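PDB 6I60: alpha-rhamnosidase from Dictyoglomus thermophilum, which probably hydrolyses terminal non-reducing alpha-L-rhamnose residues from alpha-L-rhamnosides. Local coordinates for residues D827-Y831 with R832-G836; V839-G843 with W844-I848. All blocks are in the same frame, centred on the assembly; numbering follows the deposited sequence.

Contact 1 (D827-Y831 with R832-G836)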
loop_
_atom_site.group_PDB
_atom_site.type_symbol
_atom_site.label_atom_id
_atom_site.label_comp_id
_atom_site.label_asym_id
_atom_site.label_seq_id
_atom_site.Cartn_x
_atom_site.Cartn_y
_atom_site.Cartn_z
ATOM N N ASP A 827 13.452 -6.204 -2.670
ATOM C CA ASP A 827 12.583 -7.358 -2.470
ATOM C C ASP A 827 11.926 -7.798 -3.770
ATOM O O ASP A 827 11.621 -8.984 -3.939
ATOM C CB ASP A 827 11.523 -7.046 -1.417
ATOM C CG ASP A 827 11.096 -8.277 -0.649
ATOM O OD1 ASP A 827 11.963 -8.896 0.005
ATOM O OD2 ASP A 827 9.899 -8.631 -0.707
ATOM N N ALA A 828 11.699 -6.864 -4.696
ATOM C CA ALA A 828 11.200 -7.245 -6.012
ATOM C C ALA A 828 12.227 -8.066 -6.779
ATOM O O ALA A 828 11.858 -8.959 -7.549
ATOM C CB ALA A 828 10.808 -6.003 -6.809
ATOM N N TRP A 829 13.516 -7.781 -6.579
ATOM C CA TRP A 829 14.559 -8.563 -7.232
ATOM C C TRP A 829 14.590 -9.995 -6.716
ATOM O O TRP A 829 14.917 -10.918 -7.472
ATOM C CB TRP A 829 15.916 -7.888 -7.032
ATOM C CG TRP A 829 17.030 -8.517 -7.807
ATOM C CD1 TRP A 829 17.201 -8.496 -9.159
ATOM C CD2 TRP A 829 18.132 -9.260 -7.274
ATOM N NE1 TRP A 829 18.340 -9.182 -9.503
ATOM C CE2 TRP A 829 18.931 -9.661 -8.363
ATOM C CE3 TRP A 829 18.520 -9.627 -5.981
ATOM C CZ2 TRP A 829 20.094 -10.409 -8.200
ATOM C CZ3 TRP A 829 19.678 -10.369 -5.821
ATOM C CH2 TRP A 829 20.451 -10.752 -6.924
ATOM N N PHE A 830 14.249 -10.204 -5.441
ATOM C CA PHE A 830 14.230 -11.556 -4.892
ATOM C C PHE A 830 13.158 -12.409 -5.560
ATOM O O PHE A 830 13.361 -13.608 -5.785
ATOM C CB PHE A 830 14.003 -11.510 -3.381
ATOM C CG PHE A 830 15.074 -10.780 -2.625
ATOM C CD1 PHE A 830 16.371 -10.723 -3.110
ATOM C CD2 PHE A 830 14.784 -10.154 -1.424
ATOM C CE1 PHE A 830 17.358 -10.055 -2.410
ATOM C CE2 PHE A 830 15.765 -9.483 -0.720
ATOM C CZ PHE A 830 17.054 -9.433 -1.214
ATOM N N TYR A 831 12.012 -11.808 -5.885
ATOM C CA TYR A 831 10.922 -12.552 -6.506
ATOM C C TYR A 831 11.208 -12.846 -7.975
ATOM O O TYR A 831 11.057 -13.985 -8.428
ATOM C CB TYR A 831 9.613 -11.772 -6.372
ATOM C CG TYR A 831 8.941 -11.877 -5.022
ATOM C CD1 TYR A 831 9.251 -10.991 -4.000
ATOM C CD2 TYR A 831 7.982 -12.851 -4.776
ATOM C CE1 TYR A 831 8.632 -11.078 -2.767
ATOM C CE2 TYR A 831 7.358 -12.945 -3.545
ATOM C CZ TYR A 831 7.687 -12.055 -2.546
ATOM O OH TYR A 831 7.071 -12.143 -1.321
ATOM N N ARG A 832 11.628 -11.826 -8.729
ATOM C CA ARG A 832 11.702 -11.939 -10.181
ATOM C C ARG A 832 12.978 -12.623 -10.661
ATOM O O ARG A 832 12.978 -13.221 -11.743
ATOM C CB ARG A 832 11.593 -10.552 -10.820
ATOM C CG ARG A 832 10.384 -9.742 -10.374
ATOM C CD ARG A 832 10.346 -8.368 -11.040
ATOM N NE ARG A 832 11.665 -7.935 -11.498
ATOM C CZ ARG A 832 11.984 -7.726 -12.772
ATOM N NH1 ARG A 832 11.081 -7.906 -13.727
ATOM N NH2 ARG A 832 13.212 -7.336 -13.093
ATOM N N VAL A 833 14.068 -12.545 -9.899
ATOM C CA VAL A 833 15.369 -13.052 -10.333
ATOM C C VAL A 833 15.808 -14.256 -9.500
ATOM O O VAL A 833 16.015 -15.347 -10.035
ATOM C CB VAL A 833 16.435 -11.935 -10.315
ATOM C CG1 VAL A 833 17.825 -12.518 -10.514
ATOM C CG2 VAL A 833 16.126 -10.907 -11.389
ATOM N N ILE A 834 15.960 -14.074 -8.186
ATOM C CA ILE A 834 16.434 -15.162 -7.330
ATOM C C ILE A 834 15.457 -16.330 -7.372
ATOM O O ILE A 834 15.823 -17.462 -7.704
ATOM C CB ILE A 834 16.659 -14.663 -5.893
ATOM C CG1 ILE A 834 17.887 -13.751 -5.838
ATOM C CG2 ILE A 834 16.818 -15.837 -4.934
ATOM C CD1 ILE A 834 18.326 -13.403 -4.438
ATOM N N ALA A 835 14.194 -16.068 -7.034
ATOM C CA ALA A 835 13.155 -17.075 -7.221
ATOM C C ALA A 835 12.904 -17.315 -8.705
ATOM O O ALA A 835 13.037 -18.442 -9.199
ATOM C CB ALA A 835 11.873 -16.640 -6.513
ATOM N N GLY A 836 12.543 -16.260 -9.434
ATOM C CA GLY A 836 12.495 -16.321 -10.880
ATOM C C GLY A 836 11.112 -16.336 -11.500
ATOM O O GLY A 836 10.895 -17.027 -12.498
#
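The helix carrying D827-Y831 runs straight on into R832-G836 but widens as it ends. R832 N still bonds to A828 O four residues back at 3.1 Å, and V833 N reaches W829 O at 3.0 Å. From the next residue the spacing is five: I834 N gives W829 O a second, weak bond, A835 N meets F830 O at 2.9 Å, and G836 N bonds to Y831 O. G836 then leaves helical angles with a positive phi of 108°. On the outside of this turn the W829 indole leans forward along the helix, toward its C-terminal end, its CG anti to the backbone N (chi1 -173°), so that two side chains sit over one of its faces. V833 CB stands 3.8 Å from the centroid of the five-membered ring, and I834 CG1 lies 4.2 Å from that of the six-membered ring; both are CH-pi contacts. The end of I834 reaches both W829 and F830, with CD1 3.6 Å from W829 CZ3 and equally near F830 CD1. W829 NE1 is hydrogen-bonded to T772 OG1, which helps set the rotation of the indole. R832 lays its aliphatic part along the helix, CG 3.3 Å from A828 O, then bends at chi3 (-23°) to bring NH2 into a salt bridge with D769. Y831 OH and D827 OD2 both hydrogen-bond to N520. This is a pi-type C-terminal turn closing on glycine, in helix 826-835 of what is, as in this glycosidase family, probably an (alpha/alpha)6 barrel.

Contact 2 (V839-G843 with W844-I848); sequences VGEPG and WNKII
W844 has its CG beside the backbone N (chi1 -63°), and with chi2 near a right angle the indole reaches back to V839 in the first strand of the hairpin. V839 CB stands almost squarely over the six-membered ring, 4.3 Å from its centroid and 9° off the normal, a loose CH-pi contact. In N845, chi1 (-99°) and chi2 together bring the amide to P842, and ND2 donates to P842 O at 3.1 Å in a nearly straight bond. The acceptor lies in the amide plane and the donor in the carbonyl plane, so both groups are well aligned. Two weak bonds from N845 N, to E841 O and to P842 O, add to the hold on the turn, where G843 and W844 both have positive phi. Further from the turn, the antiparallel hairpin of strands 837-841 and 846-849 contains a classic beta bulge. G840 and E841 together face K846, and their N-H groups share its carbonyl from the same side of its plane: G840 N lies 2.7 Å from K846 O, and E841 N 3.2 Å from it. The extra residue turns the first strand through a corner at G840, whose CA packs 3.7 Å from I848 CG1. Within the bulge, the E841 and K846 side chains touch low on their chains, E841 CG 3.5 Å from K846 CB, but the charged ends part, with E841 OE2 6.3 Å from K846 NZ. That ammonium group forms a salt bridge with E893 on the neighbouring strand, 893-899.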
loop_
_atom_site.group_PDB
_atom_site.type_symbol
_atom_site.label_atom_id
_atom_site.label_comp_id
_atom_site.label_asym_id
_atom_site.label_seq_id
_atom_site.Cartn_x
_atom_site.Cartn_y
_atom_site.Cartn_z
ATOM N N VAL A 839 6.375 -11.116 -14.675
ATOM C CA VAL A 839 5.228 -10.949 -15.560
ATOM C C VAL A 839 5.714 -10.919 -17.003
ATOM O O VAL A 839 6.596 -10.129 -17.361
ATOM C CB VAL A 839 4.442 -9.677 -15.199
ATOM C CG1 VAL A 839 5.382 -8.490 -15.035
ATOM C CG2 VAL A 839 3.391 -9.387 -16.248
ATOM N N GLY A 840 5.152 -11.796 -17.833
ATOM C CA GLY A 840 5.497 -11.837 -19.240
ATOM C C GLY A 840 4.549 -11.007 -20.077
ATOM O O GLY A 840 4.962 -10.341 -21.031
ATOM N N GLU A 841 3.268 -11.045 -19.727
ATOM C CA GLU A 841 2.245 -10.219 -20.344
ATOM C C GLU A 841 1.342 -9.677 -19.247
ATOM O O GLU A 841 1.137 -10.345 -18.227
ATOM C CB GLU A 841 1.416 -11.005 -21.372
ATOM C CG GLU A 841 2.235 -11.588 -22.517
ATOM C CD GLU A 841 2.482 -10.598 -23.643
ATOM O OE1 GLU A 841 2.553 -9.379 -23.373
ATOM O OE2 GLU A 841 2.609 -11.042 -24.804
ATOM N N PRO A 842 0.798 -8.469 -19.424
ATOM C CA PRO A 842 0.044 -7.826 -18.340
ATOM C C PRO A 842 -1.081 -8.708 -17.813
ATOM O O PRO A 842 -1.647 -9.533 -18.534
ATOM C CB PRO A 842 -0.501 -6.554 -18.997
ATOM C CG PRO A 842 0.462 -6.263 -20.093
ATOM C CD PRO A 842 0.922 -7.597 -20.605
ATOM N N GLY A 843 -1.393 -8.528 -16.532
ATOM C CA GLY A 843 -2.381 -9.368 -15.885
ATOM C C GLY A 843 -1.939 -10.794 -15.663
ATOM O O GLY A 843 -2.783 -11.661 -15.428
ATOM N N TRP A 844 -0.632 -11.059 -15.727
ATOM C CA TRP A 844 -0.082 -12.410 -15.627
ATOM C C TRP A 844 -0.653 -13.332 -16.701
ATOM O O TRP A 844 -0.782 -14.540 -16.492
ATOM C CB TRP A 844 -0.304 -13.009 -14.233
ATOM C CG TRP A 844 0.388 -12.266 -13.129
ATOM C CD1 TRP A 844 -0.162 -11.336 -12.293
ATOM C CD2 TRP A 844 1.761 -12.394 -12.735
ATOM N NE1 TRP A 844 0.782 -10.876 -11.406
ATOM C CE2 TRP A 844 1.972 -11.509 -11.657
ATOM C CE3 TRP A 844 2.833 -13.168 -13.190
ATOM C CZ2 TRP A 844 3.209 -11.379 -11.028
ATOM C CZ3 TRP A 844 4.061 -13.035 -12.566
ATOM C CH2 TRP A 844 4.239 -12.149 -11.495
ATOM N N ASN A 845 -1.007 -12.765 -17.858
ATOM C CA ASN A 845 -1.487 -13.588 -18.964
ATOM C C ASN A 845 -0.412 -14.557 -19.434
ATOM O O ASN A 845 -0.723 -15.677 -19.858
ATOM C CB ASN A 845 -1.952 -12.700 -20.119
ATOM C CG ASN A 845 -3.458 -12.506 -20.134
ATOM O OD1 ASN A 845 -4.198 -13.331 -20.671
ATOM N ND2 ASN A 845 -3.920 -11.410 -19.541
ATOM N N LYS A 846 0.852 -14.148 -19.362
ATOM C CA LYS A 846 1.989 -15.028 -19.587
ATOM C C LYS A 846 2.949 -14.863 -18.420
ATOM O O LYS A 846 3.222 -13.738 -17.992
ATOM C CB LYS A 846 2.690 -14.716 -20.912
ATOM C CG LYS A 846 3.957 -15.521 -21.155
ATOM C CD LYS A 846 4.323 -15.543 -22.631
ATOM C CE LYS A 846 4.606 -16.957 -23.114
ATOM N NZ LYS A 846 4.691 -17.025 -24.600
ATOM N N ILE A 847 3.443 -15.981 -17.899
ATOM C CA ILE A 847 4.365 -15.988 -16.772
ATOM C C ILE A 847 5.714 -16.496 -17.253
ATOM O O ILE A 847 5.787 -17.472 -18.010
ATOM C CB ILE A 847 3.829 -16.853 -15.614
ATOM C CG1 ILE A 847 2.332 -16.606 -15.415
ATOM C CG2 ILE A 847 4.599 -16.572 -14.332
ATOM C CD1 ILE A 847 1.698 -17.526 -14.407
ATOM N N ILE A 848 6.780 -15.831 -16.822
ATOM C CA ILE A 848 8.146 -16.216 -17.157
ATOM C C ILE A 848 8.768 -16.830 -15.911
ATOM O O ILE A 848 8.974 -16.142 -14.903
ATOM C CB ILE A 848 8.971 -15.025 -17.661
ATOM C CG1 ILE A 848 8.235 -14.306 -18.792
ATOM C CG2 ILE A 848 10.338 -15.488 -18.134
ATOM C CD1 ILE A 848 8.994 -13.132 -19.362
#

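The two contacts follow in series along the chain, their centres about 15 Å apart and on the same side of the chain's centre. Contact 1 ends helix 826-835 in the glycosidase domain; G836 then passes directly into strand 837-841, whose V837 and R838 already belong to the hairpin of contact 2, which forms one side of the five-strand sheet that also holds 893-899. No other touch joins them, but strand 859-866 meets both: Y831 and A835 rest on A862, while W844 packs on L864 and T866. V839 in turn touches Q574 and Y575 of helix 564-576. The pair thus marks the passage from helical to beta domain, with side chains from both elements set against the interface.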